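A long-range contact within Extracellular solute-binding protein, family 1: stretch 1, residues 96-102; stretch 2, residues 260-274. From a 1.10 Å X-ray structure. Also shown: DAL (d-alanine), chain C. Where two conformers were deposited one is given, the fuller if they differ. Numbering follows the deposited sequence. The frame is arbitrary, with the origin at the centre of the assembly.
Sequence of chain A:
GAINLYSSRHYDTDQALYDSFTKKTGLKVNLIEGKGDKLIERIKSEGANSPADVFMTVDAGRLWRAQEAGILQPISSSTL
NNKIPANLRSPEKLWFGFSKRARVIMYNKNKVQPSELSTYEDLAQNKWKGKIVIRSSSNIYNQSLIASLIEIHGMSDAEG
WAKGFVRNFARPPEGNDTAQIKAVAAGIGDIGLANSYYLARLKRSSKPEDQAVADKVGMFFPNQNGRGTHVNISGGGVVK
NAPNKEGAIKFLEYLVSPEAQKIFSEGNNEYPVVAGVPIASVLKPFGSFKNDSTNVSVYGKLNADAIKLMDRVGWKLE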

# COMPACT_ATOMS: atom_id res chain seq x y z
N PHE A 96 -7.36 6.00 -8.49
CA PHE A 96 -7.59 4.59 -8.84
C PHE A 96 -6.38 3.77 -8.43
O PHE A 96 -5.24 4.19 -8.65
N GLY A 97 -6.62 2.57 -7.91
CA GLY A 97 -5.54 1.63 -7.68
C GLY A 97 -5.13 0.85 -8.92
O GLY A 97 -5.98 0.41 -9.66
N PHE A 98 -3.81 0.67 -9.05
CA PHE A 98 -3.24 -0.09 -10.16
C PHE A 98 -2.42 -1.30 -9.73
O PHE A 98 -2.25 -2.21 -10.53
N SER A 99 -1.94 -1.34 -8.48
CA SER A 99 -1.44 -2.58 -7.88
C SER A 99 -1.86 -2.58 -6.42
O SER A 99 -2.23 -1.53 -5.88
N LYS A 100 -1.79 -3.75 -5.80
CA LYS A 100 -2.32 -3.98 -4.47
C LYS A 100 -1.26 -4.61 -3.58
O LYS A 100 -0.51 -5.50 -4.00
N ARG A 101 -1.25 -4.17 -2.32
CA ARG A 101 -0.40 -4.72 -1.27
C ARG A 101 -1.29 -5.12 -0.10
O ARG A 101 -2.38 -4.63 0.06
N ALA A 102 -0.80 -6.02 0.74
CA ALA A 102 -1.52 -6.43 1.96
C ALA A 102 -0.65 -6.16 3.17
O ALA A 102 0.56 -6.38 3.13
N ALA A 260 0.34 -4.45 -18.91
CA ALA A 260 0.76 -3.39 -18.00
C ALA A 260 0.58 -3.82 -16.55
O ALA A 260 1.43 -3.53 -15.70
N GLN A 261 -0.51 -4.52 -16.26
CA GLN A 261 -0.74 -5.01 -14.92
C GLN A 261 0.39 -5.90 -14.44
O GLN A 261 0.86 -5.79 -13.30
N LYS A 262 0.84 -6.79 -15.32
CA LYS A 262 1.97 -7.66 -14.98
C LYS A 262 3.23 -6.83 -14.70
O LYS A 262 3.89 -7.01 -13.66
N ILE A 263 3.61 -5.96 -15.61
CA ILE A 263 4.86 -5.23 -15.46
C ILE A 263 4.81 -4.33 -14.22
O ILE A 263 5.77 -4.30 -13.44
N PHE A 264 3.71 -3.61 -14.05
CA PHE A 264 3.63 -2.64 -12.97
C PHE A 264 3.60 -3.34 -11.62
O PHE A 264 4.28 -2.91 -10.68
N SER A 265 2.79 -4.39 -11.49
CA SER A 265 2.69 -5.08 -10.20
C SER A 265 4.00 -5.79 -9.87
O SER A 265 4.53 -5.69 -8.75
N GLU A 266 4.56 -6.51 -10.84
CA GLU A 266 5.74 -7.29 -10.59
C GLU A 266 6.96 -6.45 -10.30
O GLU A 266 7.85 -6.90 -9.57
N GLY A 267 6.97 -5.20 -10.77
CA GLY A 267 8.08 -4.29 -10.53
C GLY A 267 8.33 -4.04 -9.04
O GLY A 267 9.45 -3.69 -8.65
N ASN A 268 7.30 -4.15 -8.21
CA ASN A 268 7.46 -4.08 -6.78
C ASN A 268 6.90 -5.27 -6.03
O ASN A 268 6.56 -5.14 -4.85
N ASN A 269 6.79 -6.42 -6.69
CA ASN A 269 6.28 -7.61 -6.04
C ASN A 269 4.92 -7.43 -5.38
O ASN A 269 4.64 -8.02 -4.35
N GLU A 270 4.07 -6.63 -6.03
CA GLU A 270 2.69 -6.39 -5.63
C GLU A 270 1.75 -7.30 -6.44
O GLU A 270 2.16 -7.94 -7.42
N TYR A 271 0.50 -7.34 -6.00
CA TYR A 271 -0.54 -8.07 -6.72
C TYR A 271 -1.17 -7.15 -7.76
O TYR A 271 -1.33 -5.96 -7.53
N PRO A 272 -1.64 -7.71 -8.88
CA PRO A 272 -2.48 -6.94 -9.79
C PRO A 272 -3.78 -6.57 -9.15
O PRO A 272 -4.23 -7.23 -8.21
N VAL A 273 -4.41 -5.48 -9.62
CA VAL A 273 -5.79 -5.20 -9.24
C VAL A 273 -6.82 -5.86 -10.16
O VAL A 273 -7.96 -6.05 -9.75
N VAL A 274 -6.41 -6.19 -11.40
CA VAL A 274 -7.36 -6.67 -12.40
C VAL A 274 -7.55 -8.17 -12.30
O VAL A 274 -6.59 -8.94 -12.31

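What holds the two backbones in register? Lys100 and Tyr271 form an antiparallel pair, with Lys100 N to Tyr271 O at 2.8 Å and Tyr271 N to Lys100 O at 2.9 Å. Their side chains share one face. Lys100, t at chi1 and chi2 and p at chi3, brings CE to 3.8 Å from Tyr271 CB; Tyr271 is m.

Why does Glu270 extend as it does? Its CB points toward stretch 1, and chi1 m with chi2 t carries the carboxylate to Arg101. Arg101 starts sideways, but chi1 p and an off-well chi2 of -92° bend it back, so NE meets OE1 of Glu270 at 3.0 Å and NH1 meets OE2 at 2.9 Å, a two-pronged salt bridge. Ser99, p, donates from OG to Glu270 OE1 at 2.7 Å, while Asn268 ND2 donates to Glu270 OE2 at 2.8 Å.

How does the bound d-alanine join in? Arg101 NH1 also donates to its O at 2.9 Å, so one guanidinium links carboxylate and ligand.

What secures the corner at Phe98? Gln261, m at chi1 and chi2, curls so that NE2 donates to Phe98 O at 2.9 Å, while OE1 accepts from Val273 N, also at 2.9 Å. Nearby, Phe264, t, points toward stretch 1 and places CE2 3.8 Å from Phe98 CB.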

# COMPACT_ATOMS: atom_id res chain seq x y z
CB PHE A 96 -7.77 4.46 -10.37
CG PHE A 96 -8.89 5.30 -10.92
CD1 PHE A 96 -8.67 6.65 -11.23
CD2 PHE A 96 -10.18 4.81 -11.04
CE1 PHE A 96 -9.70 7.46 -11.67
CE2 PHE A 96 -11.22 5.64 -11.47
CZ PHE A 96 -10.96 6.95 -11.77
CB PHE A 98 -2.44 0.81 -11.10
CG PHE A 98 -3.30 1.87 -11.74
CD1 PHE A 98 -4.14 1.56 -12.79
CD2 PHE A 98 -3.32 3.17 -11.27
CE1 PHE A 98 -4.98 2.52 -13.34
CE2 PHE A 98 -4.17 4.12 -11.79
CZ PHE A 98 -4.99 3.81 -12.84
CB SER A 99 0.07 -2.82 -8.08
OG SER A 99 0.84 -1.88 -7.39
CB LYS A 100 -3.54 -4.96 -4.60
CG LYS A 100 -4.20 -5.51 -3.39
CD LYS A 100 -5.38 -6.34 -3.88
CE LYS A 100 -5.12 -7.66 -4.59
NZ LYS A 100 -6.38 -8.43 -4.73
CB ARG A 101 0.70 -3.74 -0.84
CG ARG A 101 0.21 -2.37 -0.33
CD ARG A 101 0.08 -1.28 -1.38
NE ARG A 101 1.31 -0.98 -2.10
CZ ARG A 101 2.37 -0.35 -1.57
NH1 ARG A 101 3.47 -0.22 -2.29
NH2 ARG A 101 2.36 0.12 -0.33
CB ALA A 102 -1.86 -7.92 1.91
CB ALA A 260 0.01 -2.11 -18.26
CB GLN A 261 -2.09 -5.74 -14.82
CG GLN A 261 -3.28 -4.79 -14.73
CD GLN A 261 -3.36 -4.23 -13.33
OE1 GLN A 261 -3.67 -4.94 -12.37
NE2 GLN A 261 -3.05 -2.94 -13.21
CB LYS A 262 2.23 -8.65 -16.10
CG LYS A 262 3.45 -9.52 -15.88
CD LYS A 262 3.70 -10.48 -17.04
CE LYS A 262 5.00 -11.27 -16.89
NZ LYS A 262 4.99 -12.12 -15.69
CB ILE A 263 5.14 -4.38 -16.70
CG1 ILE A 263 5.42 -5.26 -17.93
CG2 ILE A 263 6.31 -3.43 -16.45
CD1 ILE A 263 5.33 -4.54 -19.25
CB PHE A 264 2.38 -1.77 -13.15
CG PHE A 264 2.25 -0.69 -12.13
CD1 PHE A 264 3.15 0.38 -12.07
CD2 PHE A 264 1.26 -0.76 -11.15
CE1 PHE A 264 3.01 1.36 -11.11
CE2 PHE A 264 1.15 0.21 -10.19
CZ PHE A 264 2.01 1.27 -10.18
CB SER A 265 1.49 -6.04 -10.19
OG SER A 265 0.29 -5.37 -10.57
CB GLU A 266 5.99 -8.29 -11.71
CG GLU A 266 4.90 -9.35 -11.73
CD GLU A 266 5.11 -10.44 -12.75
OE1 GLU A 266 6.14 -10.45 -13.47
OE2 GLU A 266 4.20 -11.30 -12.84
CB ASN A 268 6.88 -2.77 -6.21
CG ASN A 268 7.30 -2.51 -4.77
OD1 ASN A 268 8.46 -2.80 -4.39
ND2 ASN A 268 6.39 -1.93 -3.97
CB ASN A 269 7.29 -8.18 -5.03
CG ASN A 269 8.62 -8.46 -5.67
OD1 ASN A 269 8.71 -9.24 -6.60
ND2 ASN A 269 9.66 -7.79 -5.19
CB GLU A 270 2.34 -4.89 -5.76
CG GLU A 270 3.08 -4.07 -4.74
CD GLU A 270 2.75 -2.59 -4.77
OE1 GLU A 270 1.53 -2.22 -4.79
OE2 GLU A 270 3.69 -1.76 -4.73
CB TYR A 271 -1.63 -8.52 -5.74
CG TYR A 271 -1.16 -9.47 -4.65
CD1 TYR A 271 -1.15 -10.85 -4.88
CD2 TYR A 271 -0.71 -9.03 -3.42
CE1 TYR A 271 -0.69 -11.74 -3.91
CE2 TYR A 271 -0.25 -9.92 -2.44
CZ TYR A 271 -0.24 -11.27 -2.70
OH TYR A 271 0.24 -12.12 -1.71
CB PRO A 272 -2.76 -7.91 -10.96
CG PRO A 272 -1.75 -8.99 -10.79
CD PRO A 272 -1.51 -9.11 -9.33
CB VAL A 273 -6.10 -3.69 -9.11
CG1 VAL A 273 -5.17 -3.04 -8.11
CG2 VAL A 273 -6.07 -2.99 -10.45
CB VAL A 274 -6.92 -6.23 -13.80
CG1 VAL A 274 -7.85 -6.81 -14.87
CG2 VAL A 274 -6.85 -4.73 -13.92
N DAL C . 7.87 2.17 -0.12
CA DAL C . 8.02 2.06 -1.61
CB DAL C . 8.21 3.44 -2.22
C DAL C . 6.89 1.32 -2.26
O DAL C . 6.07 0.78 -1.49
OXT DAL C . 6.85 1.30 -3.52